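Local coordinates for lumazine protein (Photobacterium kishitanii, PDB 3A35), which binds a lumazine or flavin chromophore and acts as an antenna that shifts bacterial luciferase bioluminescence to shorter wavelength, at residues 98-109 with 172-183; 35-45 with 75-86. All coordinates share one frame; numbering follows the deposited sequence. Where two conformers were deposited one is given.

Contact 1: residues 98-109 with 172-183; sequences LTGNIKGVATVD and LEKGSDVNVETL. With RBF (riboflavin), chain C.
Thr99 and Gly100, just ahead of strand 104-109, hold the carboxylate of Glu181 through two backbone N-H groups and one hydroxyl. Its OE2 accepts two bonds from one residue: Thr99 N arrives at 2.9 Å on the syn lone pair, while Thr99 OG1, 2.8 Å from OE2, comes from above the carboxylate plane, 52° out of it. Gly100 N meets OE1, the other oxygen, on its syn side, tilted from the plane. Three donors thus fix the rotation of the carboxylate, and they would probably favour its ionised form. An extended chain delivers it, with Glu181 CG trans to the backbone N (chi1 180°). Thr99 OG1 in turn accepts from Asn101 N, forming an ST turn, and this bend leads to the riboflavin ribityl chain: Ile102 N donates to O4' and Ile102 O receives O5' at 2.6 Å. Beyond the ligand the segments pair as the antiparallel strands 104-109 and 177-182, first and last of a six-stranded barrel, which they close. The pairing starts with a classic beta bulge, in which Lys103 and Gly104 together stand opposite the single residue Val180; Lys103 N bonds Val180 O at 2.8 Å, and the second bond, from Gly104 N, is weak. Ala106 and Val180 share a face, where Ala106 CB rests 3.6 Å from Val180 CG2; Ile138 and Ile140 of strand 137-140 continue this packing. On the other face Thr107 OG1 donates to Asp177 OD1 (2.8 Å) on the anti side, somewhat out of the carboxylate plane. Just before strand 177-182, Gly175 N, within the type II turn from Glu173 to Ser176, reaches Val108 O at 2.8 Å.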
loop_
_atom_site.group_PDB
_atom_site.type_symbol
_atom_site.label_atom_id
_atom_site.label_comp_id
_atom_site.label_asym_id
_atom_site.label_seq_id
_atom_site.Cartn_x
_atom_site.Cartn_y
_atom_site.Cartn_z
ATOM N N LEU A 98 -5.563 -6.197 7.652
ATOM C CA LEU A 98 -6.064 -5.609 6.330
ATOM C C LEU A 98 -6.633 -6.643 5.472
ATOM O O LEU A 98 -6.167 -7.796 5.472
ATOM C CB LEU A 98 -4.808 -4.955 5.596
ATOM C CG LEU A 98 -4.160 -3.803 6.339
ATOM C CD1 LEU A 98 -2.978 -3.311 5.370
ATOM C CD2 LEU A 98 -5.062 -2.725 6.689
ATOM N N THR A 99 -7.683 -6.292 4.731
ATOM C CA THR A 99 -8.266 -7.186 3.766
ATOM C C THR A 99 -7.697 -7.124 2.336
ATOM O O THR A 99 -7.818 -8.074 1.583
ATOM C CB THR A 99 -9.792 -6.942 3.563
ATOM O OG1 THR A 99 -10.064 -5.692 2.950
ATOM C CG2 THR A 99 -10.597 -7.045 4.853
ATOM N N GLY A 100 -7.016 -5.974 2.077
ATOM C CA GLY A 100 -6.525 -5.803 0.651
ATOM C C GLY A 100 -7.554 -5.099 -0.218
ATOM O O GLY A 100 -7.307 -4.917 -1.423
ATOM N N ASN A 101 -8.719 -4.721 0.265
ATOM C CA ASN A 101 -9.766 -4.014 -0.524
ATOM C C ASN A 101 -9.519 -2.549 -0.269
ATOM O O ASN A 101 -9.871 -1.992 0.783
ATOM C CB ASN A 101 -11.204 -4.345 -0.023
ATOM C CG ASN A 101 -12.234 -3.564 -0.821
ATOM O OD1 ASN A 101 -13.039 -2.845 -0.246
ATOM N ND2 ASN A 101 -12.228 -3.705 -2.058
ATOM N N ILE A 102 -8.808 -1.847 -1.211
ATOM C CA ILE A 102 -8.583 -0.450 -1.011
ATOM C C ILE A 102 -9.909 0.341 -1.271
ATOM O O ILE A 102 -10.576 0.146 -2.258
ATOM C CB ILE A 102 -7.484 0.010 -2.051
ATOM C CG1 ILE A 102 -6.114 -0.703 -1.765
ATOM C CG2 ILE A 102 -7.380 1.479 -2.165
ATOM C CD1 ILE A 102 -5.661 -0.419 -0.353
ATOM N N LYS A 103 -10.157 1.208 -0.352
ATOM C CA LYS A 103 -11.390 2.070 -0.416
ATOM C C LYS A 103 -11.232 3.168 -1.407
ATOM O O LYS A 103 -12.268 3.614 -1.981
ATOM C CB LYS A 103 -11.681 2.601 0.957
ATOM C CG LYS A 103 -11.905 1.473 1.918
ATOM C CD LYS A 103 -12.742 0.296 1.368
ATOM C CE LYS A 103 -13.049 -0.677 2.521
ATOM N NZ LYS A 103 -13.300 -2.073 2.025
ATOM N N GLY A 104 -10.056 3.736 -1.593
ATOM C CA GLY A 104 -9.903 4.724 -2.653
ATOM C C GLY A 104 -8.554 5.407 -2.441
ATOM O O GLY A 104 -7.739 5.038 -1.561
ATOM N N VAL A 105 -8.236 6.366 -3.296
ATOM C CA VAL A 105 -7.029 7.121 -3.251
ATOM C C VAL A 105 -7.176 8.352 -2.389
ATOM O O VAL A 105 -8.195 9.071 -2.438
ATOM C CB VAL A 105 -6.630 7.473 -4.651
ATOM C CG1 VAL A 105 -5.398 8.304 -4.675
ATOM C CG2 VAL A 105 -6.318 6.276 -5.476
ATOM N N ALA A 106 -6.155 8.638 -1.655
ATOM C CA ALA A 106 -6.020 9.976 -0.929
ATOM C C ALA A 106 -4.700 10.610 -1.197
ATOM O O ALA A 106 -3.833 10.040 -1.913
ATOM C CB ALA A 106 -6.289 9.813 0.564
ATOM N N THR A 107 -4.375 11.811 -0.659
ATOM C CA THR A 107 -3.192 12.517 -1.113
ATOM C C THR A 107 -2.484 13.075 0.093
ATOM O O THR A 107 -3.134 13.691 0.974
ATOM C CB THR A 107 -3.628 13.679 -2.034
ATOM O OG1 THR A 107 -4.285 13.098 -3.157
ATOM C CG2 THR A 107 -2.448 14.445 -2.577
ATOM N N VAL A 108 -1.208 12.942 0.145
ATOM C CA VAL A 108 -0.350 13.441 1.271
ATOM C C VAL A 108 -0.458 14.992 1.249
ATOM O O VAL A 108 -0.101 15.649 0.266
ATOM C CB VAL A 108 1.038 12.983 1.117
ATOM C CG1 VAL A 108 1.976 13.624 2.139
ATOM C CG2 VAL A 108 1.099 11.449 1.224
ATOM N N ASP A 109 -0.858 15.542 2.395
ATOM C CA ASP A 109 -0.951 17.014 2.571
ATOM C C ASP A 109 0.429 17.521 3.030
ATOM O O ASP A 109 0.818 18.690 2.732
ATOM C CB ASP A 109 -1.969 17.341 3.659
ATOM C CG ASP A 109 -1.934 18.849 4.092
ATOM O OD1 ASP A 109 -2.559 19.649 3.371
ATOM O OD2 ASP A 109 -1.256 19.236 5.085
ATOM N N LEU A 172 7.130 9.312 0.212
ATOM C CA LEU A 172 5.986 10.153 0.153
ATOM C C LEU A 172 6.498 11.597 0.301
ATOM O O LEU A 172 7.425 11.848 1.044
ATOM C CB LEU A 172 4.978 9.800 1.289
ATOM C CG LEU A 172 4.366 8.375 1.095
ATOM C CD1 LEU A 172 3.476 8.279 2.336
ATOM C CD2 LEU A 172 3.585 8.239 -0.161
ATOM N N GLU A 173 5.823 12.496 -0.423
ATOM C CA GLU A 173 6.008 13.974 -0.235
ATOM C C GLU A 173 4.643 14.595 -0.342
ATOM O O GLU A 173 3.645 13.933 -0.730
ATOM C CB GLU A 173 6.982 14.590 -1.260
ATOM C CG GLU A 173 6.770 14.137 -2.632
ATOM C CD GLU A 173 7.827 14.790 -3.535
ATOM O OE1 GLU A 173 7.742 16.031 -3.766
ATOM O OE2 GLU A 173 8.744 14.071 -3.948
ATOM N N LYS A 174 4.503 15.926 -0.096
ATOM C CA LYS A 174 3.296 16.581 -0.361
ATOM C C LYS A 174 2.815 16.278 -1.804
ATOM O O LYS A 174 3.623 16.430 -2.742
ATOM C CB LYS A 174 3.472 18.151 -0.234
ATOM C CG LYS A 174 2.164 18.952 -0.402
ATOM C CD LYS A 174 2.298 20.534 -0.291
ATOM C CE LYS A 174 1.494 21.135 0.895
ATOM N NZ LYS A 174 -0.037 20.862 0.826
ATOM N N GLY A 175 1.538 16.005 -1.992
ATOM C CA GLY A 175 0.991 15.650 -3.263
ATOM C C GLY A 175 1.079 14.183 -3.705
ATOM O O GLY A 175 0.507 13.844 -4.736
ATOM N N SER A 176 1.809 13.375 -2.927
ATOM C CA SER A 176 1.843 11.918 -3.224
ATOM C C SER A 176 0.463 11.335 -3.031
ATOM O O SER A 176 -0.157 11.496 -1.994
ATOM C CB SER A 176 2.809 11.251 -2.314
ATOM O OG SER A 176 4.142 11.616 -2.630
ATOM N N ASP A 177 -0.019 10.590 -4.003
ATOM C CA ASP A 177 -1.213 9.756 -3.873
ATOM C C ASP A 177 -0.887 8.446 -3.214
ATOM O O ASP A 177 0.167 7.858 -3.372
ATOM C CB ASP A 177 -1.892 9.499 -5.186
ATOM C CG ASP A 177 -2.609 10.751 -5.767
ATOM O OD1 ASP A 177 -2.812 11.773 -5.099
ATOM O OD2 ASP A 177 -2.972 10.667 -6.943
ATOM N N VAL A 178 -1.856 7.990 -2.383
ATOM C CA VAL A 178 -1.723 6.714 -1.583
ATOM C C VAL A 178 -3.021 5.947 -1.654
ATOM O O VAL A 178 -4.098 6.495 -1.815
ATOM C CB VAL A 178 -1.361 7.032 -0.134
ATOM C CG1 VAL A 178 -0.063 7.734 0.033
ATOM C CG2 VAL A 178 -2.478 7.827 0.575
ATOM N N ASN A 179 -2.873 4.624 -1.505
ATOM C CA ASN A 179 -4.052 3.711 -1.369
ATOM C C ASN A 179 -4.471 3.666 0.076
ATOM O O ASN A 179 -3.657 3.354 0.962
ATOM C CB ASN A 179 -3.657 2.275 -1.754
ATOM C CG ASN A 179 -3.316 2.137 -3.242
ATOM O OD1 ASN A 179 -3.822 2.923 -4.101
ATOM N ND2 ASN A 179 -2.587 1.101 -3.605
ATOM N N VAL A 180 -5.765 3.954 0.315
ATOM C CA VAL A 180 -6.284 3.880 1.744
ATOM C C VAL A 180 -7.220 2.720 1.898
ATOM O O VAL A 180 -8.122 2.474 1.025
ATOM C CB VAL A 180 -7.022 5.239 2.020
ATOM C CG1 VAL A 180 -7.676 5.180 3.450
ATOM C CG2 VAL A 180 -6.159 6.439 1.785
ATOM N N GLU A 181 -6.979 1.977 2.991
ATOM C CA GLU A 181 -7.911 0.897 3.386
ATOM C C GLU A 181 -8.424 1.338 4.759
ATOM O O GLU A 181 -7.692 1.444 5.734
ATOM C CB GLU A 181 -7.322 -0.511 3.478
ATOM C CG GLU A 181 -8.416 -1.501 3.901
ATOM C CD GLU A 181 -8.041 -2.853 3.834
ATOM O OE1 GLU A 181 -7.028 -3.310 3.324
ATOM O OE2 GLU A 181 -8.832 -3.646 4.451
ATOM N N THR A 182 -9.728 1.643 4.823
ATOM C CA THR A 182 -10.349 1.922 6.123
ATOM C C THR A 182 -10.832 0.587 6.725
ATOM O O THR A 182 -11.240 -0.355 6.023
ATOM C CB THR A 182 -11.520 2.886 5.983
ATOM O OG1 THR A 182 -12.470 2.275 5.109
ATOM C CG2 THR A 182 -11.015 4.221 5.368
ATOM N N LEU A 183 -10.897 0.605 8.073
ATOM C CA LEU A 183 -10.908 -0.587 8.949
ATOM C C LEU A 183 -11.828 -0.348 10.112
ATOM O O LEU A 183 -11.369 -0.491 11.293
ATOM C CB LEU A 183 -9.524 -0.807 9.563
ATOM C CG LEU A 183 -8.346 -1.037 8.649
ATOM C CD1 LEU A 183 -7.109 -1.097 9.472
ATOM C CD2 LEU A 183 -8.452 -2.357 7.786
HETATM N N1 RBF C . -7.852 -6.460 -8.674
HETATM C C2 RBF C . -7.083 -6.325 -9.774
HETATM O O2 RBF C . -7.107 -5.256 -10.460
HETATM N N3 RBF C . -6.176 -7.291 -10.193
HETATM C C4 RBF C . -6.013 -8.495 -9.464
HETATM O O4 RBF C . -5.189 -9.319 -9.881
HETATM C C4A RBF C . -6.888 -8.636 -8.371
HETATM N N5 RBF C . -6.835 -9.900 -7.667
HETATM C C5A RBF C . -7.687 -10.033 -6.571
HETATM C C6 RBF C . -7.721 -11.298 -5.976
HETATM C C7 RBF C . -8.624 -11.420 -4.883
HETATM C C7M RBF C . -8.692 -12.849 -4.268
HETATM C C8 RBF C . -9.389 -10.401 -4.405
HETATM C C8M RBF C . -10.242 -10.621 -3.228
HETATM C C9 RBF C . -9.324 -9.101 -5.020
HETATM C C9A RBF C . -8.532 -8.960 -6.163
HETATM N N10 RBF C . -8.519 -7.715 -6.878
HETATM C C10 RBF C . -7.740 -7.633 -8.002
HETATM C "C1'" RBF C . -9.396 -6.659 -6.578
HETATM C "C2'" RBF C . -8.785 -5.477 -5.852
HETATM O "O2'" RBF C . -8.133 -5.952 -4.627
HETATM C "C3'" RBF C . -9.783 -4.512 -5.481
HETATM O "O3'" RBF C . -10.428 -4.117 -6.808
HETATM C "C4'" RBF C . -9.210 -3.177 -4.974
HETATM O "O4'" RBF C . -8.675 -3.372 -3.646
HETATM C "C5'" RBF C . -10.275 -2.076 -4.890
HETATM O "O5'" RBF C . -9.721 -0.807 -4.539
#

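Contact 2: residues 35-45 with 75-86; sequences SVEKGTVMLVN and LEVGNKVNLEVR. With RBF (riboflavin), chain C.
Asn45 turns its amide back onto Val81 and Asn82 of strand 80-84, just past the end of strand 41-44. CB leaves a backbone whose N donates to Asn82 O at 2.8 Å. From CB, chi1 of -73° sets CG trans to the carbonyl carbon, 4.0 Å from Val81 CB, and the side chain runs roughly perpendicular to that of Val81. At the tip, OD1 accepts from Asn82 N at 2.9 Å; that bond is nearly straight at hydrogen (168°), but the donor stands above the amide plane, 42° out of it. ND2 lies against Val81 CG1 and also donates to a water that in turn donates to Lys80 O. The Asn45 amide therefore carries on the ladder where main-chain pairing stops, with Asn168 of the other repeat adding a weak bond to OD1. Between the strands, Leu43 and Glu84 form a hydrogen-bonded pair. Met42 folds its end over Leu83, CE 3.8 Å from Leu83 CB, and Val44 CG1 meets Val81 CG2 at 3.8 Å; Phe61 of strand 58-63 touches both Met42 and Val44. At the far end a second water bridges Val41 O and Arg86 N, and Arg86 NH2 adds a weak bond to the same carbonyl. Val41 CG1 touches the riboflavin methyl C7M at 3.8 Å. Strands 41-44 and 80-84, running antiparallel, are neighbours in the six-stranded barrel of the lumazine-binding domain, here the one that carries the flavin.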
loop_
_atom_site.group_PDB
_atom_site.type_symbol
_atom_site.label_atom_id
_atom_site.label_comp_id
_atom_site.label_asym_id
_atom_site.label_seq_id
_atom_site.Cartn_x
_atom_site.Cartn_y
_atom_site.Cartn_z
ATOM N N SER A 35 8.867 -16.830 -2.179
ATOM C CA SER A 35 7.637 -17.159 -1.502
ATOM C C SER A 35 6.362 -16.979 -2.349
ATOM O O SER A 35 5.283 -17.188 -1.760
ATOM C CB SER A 35 7.507 -16.319 -0.225
ATOM O OG SER A 35 7.141 -15.006 -0.575
ATOM N N VAL A 36 6.481 -16.614 -3.656
ATOM C CA VAL A 36 5.249 -16.431 -4.442
ATOM C C VAL A 36 5.306 -17.275 -5.717
ATOM O O VAL A 36 6.414 -17.789 -6.146
ATOM C CB VAL A 36 4.974 -14.915 -4.775
ATOM C CG1 VAL A 36 4.843 -14.129 -3.504
ATOM C CG2 VAL A 36 5.993 -14.330 -5.716
ATOM N N GLU A 37 4.107 -17.458 -6.276
ATOM C CA GLU A 37 3.999 -18.257 -7.451
ATOM C C GLU A 37 2.865 -17.690 -8.336
ATOM O O GLU A 37 2.108 -16.778 -7.919
ATOM C CB GLU A 37 3.622 -19.684 -7.061
ATOM C CG GLU A 37 2.468 -19.983 -6.382
ATOM C CD GLU A 37 2.628 -21.396 -5.697
ATOM O OE1 GLU A 37 3.121 -22.369 -6.350
ATOM O OE2 GLU A 37 2.333 -21.456 -4.490
ATOM N N LYS A 38 2.720 -18.214 -9.587
ATOM C CA LYS A 38 1.501 -17.889 -10.311
ATOM C C LYS A 38 0.300 -18.170 -9.532
ATOM O O LYS A 38 0.191 -19.245 -8.972
ATOM C CB LYS A 38 1.273 -18.653 -11.663
ATOM C CG LYS A 38 2.067 -18.132 -12.722
ATOM C CD LYS A 38 1.776 -18.728 -14.309
ATOM C CE LYS A 38 1.151 -19.976 -14.307
ATOM N NZ LYS A 38 1.326 -20.255 -15.874
ATOM N N GLY A 39 -0.648 -17.203 -9.482
ATOM C CA GLY A 39 -1.838 -17.350 -8.748
ATOM C C GLY A 39 -1.844 -16.918 -7.301
ATOM O O GLY A 39 -2.846 -16.808 -6.602
ATOM N N THR A 40 -0.635 -16.603 -6.738
ATOM C CA THR A 40 -0.559 -16.004 -5.426
ATOM C C THR A 40 -1.333 -14.714 -5.399
ATOM O O THR A 40 -1.241 -13.883 -6.317
ATOM C CB THR A 40 0.864 -15.644 -5.065
ATOM O OG1 THR A 40 1.654 -16.853 -4.887
ATOM C CG2 THR A 40 0.988 -14.729 -3.836
ATOM N N VAL A 41 -2.124 -14.537 -4.353
ATOM C CA VAL A 41 -2.882 -13.311 -4.128
ATOM C C VAL A 41 -2.180 -12.678 -2.940
ATOM O O VAL A 41 -2.088 -13.216 -1.849
ATOM C CB VAL A 41 -4.366 -13.602 -3.795
ATOM C CG1 VAL A 41 -5.028 -12.272 -3.463
ATOM C CG2 VAL A 41 -5.006 -14.138 -5.032
ATOM N N MET A 42 -1.617 -11.489 -3.097
ATOM C CA MET A 42 -0.809 -10.796 -2.078
ATOM C C MET A 42 -1.089 -9.350 -2.156
ATOM O O MET A 42 -1.833 -8.850 -3.114
ATOM C CB MET A 42 0.698 -11.047 -2.271
ATOM C CG MET A 42 1.180 -10.509 -3.676
ATOM S SD MET A 42 2.968 -10.714 -3.903
ATOM C CE MET A 42 3.611 -9.587 -2.672
ATOM N N LEU A 43 -0.617 -8.609 -1.164
ATOM C CA LEU A 43 -0.800 -7.128 -1.194
ATOM C C LEU A 43 0.351 -6.386 -1.837
ATOM O O LEU A 43 1.511 -6.550 -1.479
ATOM C CB LEU A 43 -0.974 -6.568 0.225
ATOM C CG LEU A 43 -2.122 -7.214 1.001
ATOM C CD1 LEU A 43 -2.278 -6.377 2.309
ATOM C CD2 LEU A 43 -3.461 -7.207 0.253
ATOM N N VAL A 44 -0.039 -5.536 -2.790
ATOM C CA VAL A 44 0.934 -4.643 -3.421
ATOM C C VAL A 44 0.419 -3.220 -3.156
ATOM O O VAL A 44 -0.725 -2.865 -3.506
ATOM C CB VAL A 44 0.943 -4.879 -4.956
ATOM C CG1 VAL A 44 1.993 -3.844 -5.558
ATOM C CG2 VAL A 44 1.367 -6.277 -5.249
ATOM N N ASN A 45 1.217 -2.453 -2.394
ATOM C CA ASN A 45 0.664 -1.210 -1.894
ATOM C C ASN A 45 -0.681 -1.337 -1.254
ATOM O O ASN A 45 -1.591 -0.465 -1.303
ATOM C CB ASN A 45 0.567 -0.093 -2.916
ATOM C CG ASN A 45 1.913 0.534 -3.282
ATOM O OD1 ASN A 45 2.866 0.488 -2.521
ATOM N ND2 ASN A 45 1.956 1.217 -4.436
ATOM N N LEU A 75 1.219 5.163 -11.557
ATOM C CA LEU A 75 2.588 4.899 -11.187
ATOM C C LEU A 75 3.476 4.785 -12.460
ATOM O O LEU A 75 3.018 4.628 -13.584
ATOM C CB LEU A 75 2.673 3.581 -10.332
ATOM C CG LEU A 75 1.875 3.569 -9.003
ATOM C CD1 LEU A 75 2.097 2.182 -8.390
ATOM C CD2 LEU A 75 2.341 4.631 -8.170
ATOM N N GLU A 76 4.780 4.838 -12.183
ATOM C CA GLU A 76 5.815 4.906 -13.207
ATOM C C GLU A 76 6.855 3.869 -12.990
ATOM O O GLU A 76 7.187 3.454 -11.858
ATOM C CB GLU A 76 6.512 6.300 -13.097
ATOM C CG GLU A 76 5.506 7.478 -13.350
ATOM C CD GLU A 76 5.027 7.608 -14.794
ATOM O OE1 GLU A 76 4.151 8.504 -14.950
ATOM O OE2 GLU A 76 5.456 6.871 -15.747
ATOM N N VAL A 77 7.555 3.524 -14.063
ATOM C CA VAL A 77 8.672 2.660 -13.991
ATOM C C VAL A 77 9.692 3.219 -12.967
ATOM O O VAL A 77 9.942 4.461 -13.036
ATOM C CB VAL A 77 9.325 2.429 -15.413
ATOM C CG1 VAL A 77 10.597 1.705 -15.293
ATOM C CG2 VAL A 77 8.314 1.682 -16.265
ATOM N N GLY A 78 10.257 2.400 -12.134
ATOM C CA GLY A 78 11.194 2.757 -11.057
ATOM C C GLY A 78 10.536 3.018 -9.697
ATOM O O GLY A 78 11.292 3.087 -8.690
ATOM N N ASN A 79 9.195 3.271 -9.667
ATOM C CA ASN A 79 8.563 3.519 -8.374
ATOM C C ASN A 79 8.640 2.235 -7.506
ATOM O O ASN A 79 8.672 1.093 -7.960
ATOM C CB ASN A 79 7.108 3.861 -8.548
ATOM C CG ASN A 79 6.862 5.232 -9.192
ATOM O OD1 ASN A 79 7.861 6.093 -9.385
ATOM N ND2 ASN A 79 5.675 5.516 -9.489
ATOM N N LYS A 80 8.631 2.487 -6.201
ATOM C CA LYS A 80 8.788 1.451 -5.175
ATOM C C LYS A 80 7.386 1.201 -4.635
ATOM O O LYS A 80 6.636 2.091 -4.240
ATOM C CB LYS A 80 9.645 1.967 -4.055
ATOM C CG LYS A 80 9.762 1.126 -2.886
ATOM C CD LYS A 80 11.029 1.668 -2.205
ATOM C CE LYS A 80 10.737 1.985 -0.824
ATOM N NZ LYS A 80 10.415 3.491 -0.938
ATOM N N VAL A 81 7.047 -0.108 -4.565
ATOM C CA VAL A 81 5.729 -0.571 -4.072
ATOM C C VAL A 81 5.940 -1.428 -2.820
ATOM O O VAL A 81 6.905 -2.172 -2.715
ATOM C CB VAL A 81 4.926 -1.334 -5.113
ATOM C CG1 VAL A 81 4.750 -0.381 -6.390
ATOM C CG2 VAL A 81 5.619 -2.612 -5.476
ATOM N N ASN A 82 5.015 -1.369 -1.872
ATOM C CA ASN A 82 5.095 -2.248 -0.676
ATOM C C ASN A 82 4.595 -3.605 -1.023
ATOM O O ASN A 82 3.554 -3.729 -1.681
ATOM C CB ASN A 82 4.233 -1.611 0.394
ATOM C CG ASN A 82 4.791 -0.268 0.876
ATOM O OD1 ASN A 82 6.031 -0.059 0.768
ATOM N ND2 ASN A 82 3.950 0.554 1.446
ATOM N N LEU A 83 5.224 -4.643 -0.483
ATOM C CA LEU A 83 4.807 -6.058 -0.702
ATOM C C LEU A 83 4.485 -6.758 0.608
ATOM O O LEU A 83 5.280 -6.631 1.568
ATOM C CB LEU A 83 5.964 -6.836 -1.382
ATOM C CG LEU A 83 6.433 -6.208 -2.717
ATOM C CD1 LEU A 83 7.673 -6.943 -3.239
ATOM C CD2 LEU A 83 5.263 -6.194 -3.779
ATOM N N GLU A 84 3.408 -7.536 0.632
ATOM C CA GLU A 84 3.125 -8.387 1.818
ATOM C C GLU A 84 2.441 -9.670 1.325
ATOM O O GLU A 84 1.400 -9.647 0.641
ATOM C CB GLU A 84 2.226 -7.725 2.791
ATOM C CG GLU A 84 2.012 -8.581 4.076
ATOM C CD GLU A 84 1.051 -8.009 5.043
ATOM O OE1 GLU A 84 0.472 -6.926 4.935
ATOM O OE2 GLU A 84 0.731 -8.854 5.981
ATOM N N VAL A 85 3.087 -10.800 1.638
ATOM C CA VAL A 85 2.501 -12.145 1.352
ATOM C C VAL A 85 1.713 -12.570 2.574
ATOM O O VAL A 85 2.018 -12.201 3.683
ATOM C CB VAL A 85 3.649 -13.083 1.039
ATOM C CG1 VAL A 85 3.110 -14.553 0.792
ATOM C CG2 VAL A 85 4.390 -12.594 -0.171
ATOM N N ARG A 86 0.640 -13.257 2.372
ATOM C CA ARG A 86 -0.220 -13.677 3.490
ATOM C C ARG A 86 0.545 -14.501 4.526
ATOM O O ARG A 86 1.462 -15.238 4.134
ATOM C CB ARG A 86 -1.463 -14.437 3.072
ATOM C CG ARG A 86 -1.293 -15.723 2.493
ATOM C CD ARG A 86 -2.728 -16.312 2.306
ATOM N NE ARG A 86 -3.146 -15.647 1.061
ATOM C CZ ARG A 86 -4.105 -14.735 0.988
ATOM N NH1 ARG A 86 -4.732 -14.333 2.084
ATOM N NH2 ARG A 86 -4.363 -14.168 -0.160
HETATM N N1 RBF C . -7.852 -6.460 -8.674
HETATM C C2 RBF C . -7.083 -6.325 -9.774
HETATM O O2 RBF C . -7.107 -5.256 -10.460
HETATM N N3 RBF C . -6.176 -7.291 -10.193
HETATM C C4 RBF C . -6.013 -8.495 -9.464
HETATM O O4 RBF C . -5.189 -9.319 -9.881
HETATM C C4A RBF C . -6.888 -8.636 -8.371
HETATM N N5 RBF C . -6.835 -9.900 -7.667
HETATM C C5A RBF C . -7.687 -10.033 -6.571
HETATM C C6 RBF C . -7.721 -11.298 -5.976
HETATM C C7 RBF C . -8.624 -11.420 -4.883
HETATM C C7M RBF C . -8.692 -12.849 -4.268
HETATM C C8 RBF C . -9.389 -10.401 -4.405
HETATM C C8M RBF C . -10.242 -10.621 -3.228
HETATM C C9 RBF C . -9.324 -9.101 -5.020
HETATM C C9A RBF C . -8.532 -8.960 -6.163
HETATM N N10 RBF C . -8.519 -7.715 -6.878
HETATM C C10 RBF C . -7.740 -7.633 -8.002
HETATM C "C1'" RBF C . -9.396 -6.659 -6.578
HETATM C "C2'" RBF C . -8.785 -5.477 -5.852
HETATM O "O2'" RBF C . -8.133 -5.952 -4.627
HETATM C "C3'" RBF C . -9.783 -4.512 -5.481
HETATM O "O3'" RBF C . -10.428 -4.117 -6.808
HETATM C "C4'" RBF C . -9.210 -3.177 -4.974
HETATM O "O4'" RBF C . -8.675 -3.372 -3.646
HETATM C "C5'" RBF C . -10.275 -2.076 -4.890
HETATM O "O5'" RBF C . -9.721 -0.807 -4.539
HETATM O O HOH W 1 0.022 -13.943 -0.260
HETATM O O HOH W 2 4.141 3.034 -5.201
#

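From the N terminus, contact 2 comes first: segment 35-45 waits through the strands 47-55 and 58-63 until 75-86 returns to it, joining the third and sixth strands of the first barrel. The chain then crosses to the second repeat, where contact 1 spans nearly the whole barrel, joining its first strand to its sixth. The two loops lie in series, neither nested nor crossed, with centres about 16 Å apart. They nevertheless meet: Asn179 ND2 probably bonds Asn45 O, and Gly100 packs on Leu43. Riboflavin touches both, through the methyl-bearing edge of its ring system at 35-45 and its ribityl chain at 98-109, so the second barrel helps complete the first barrel's pocket.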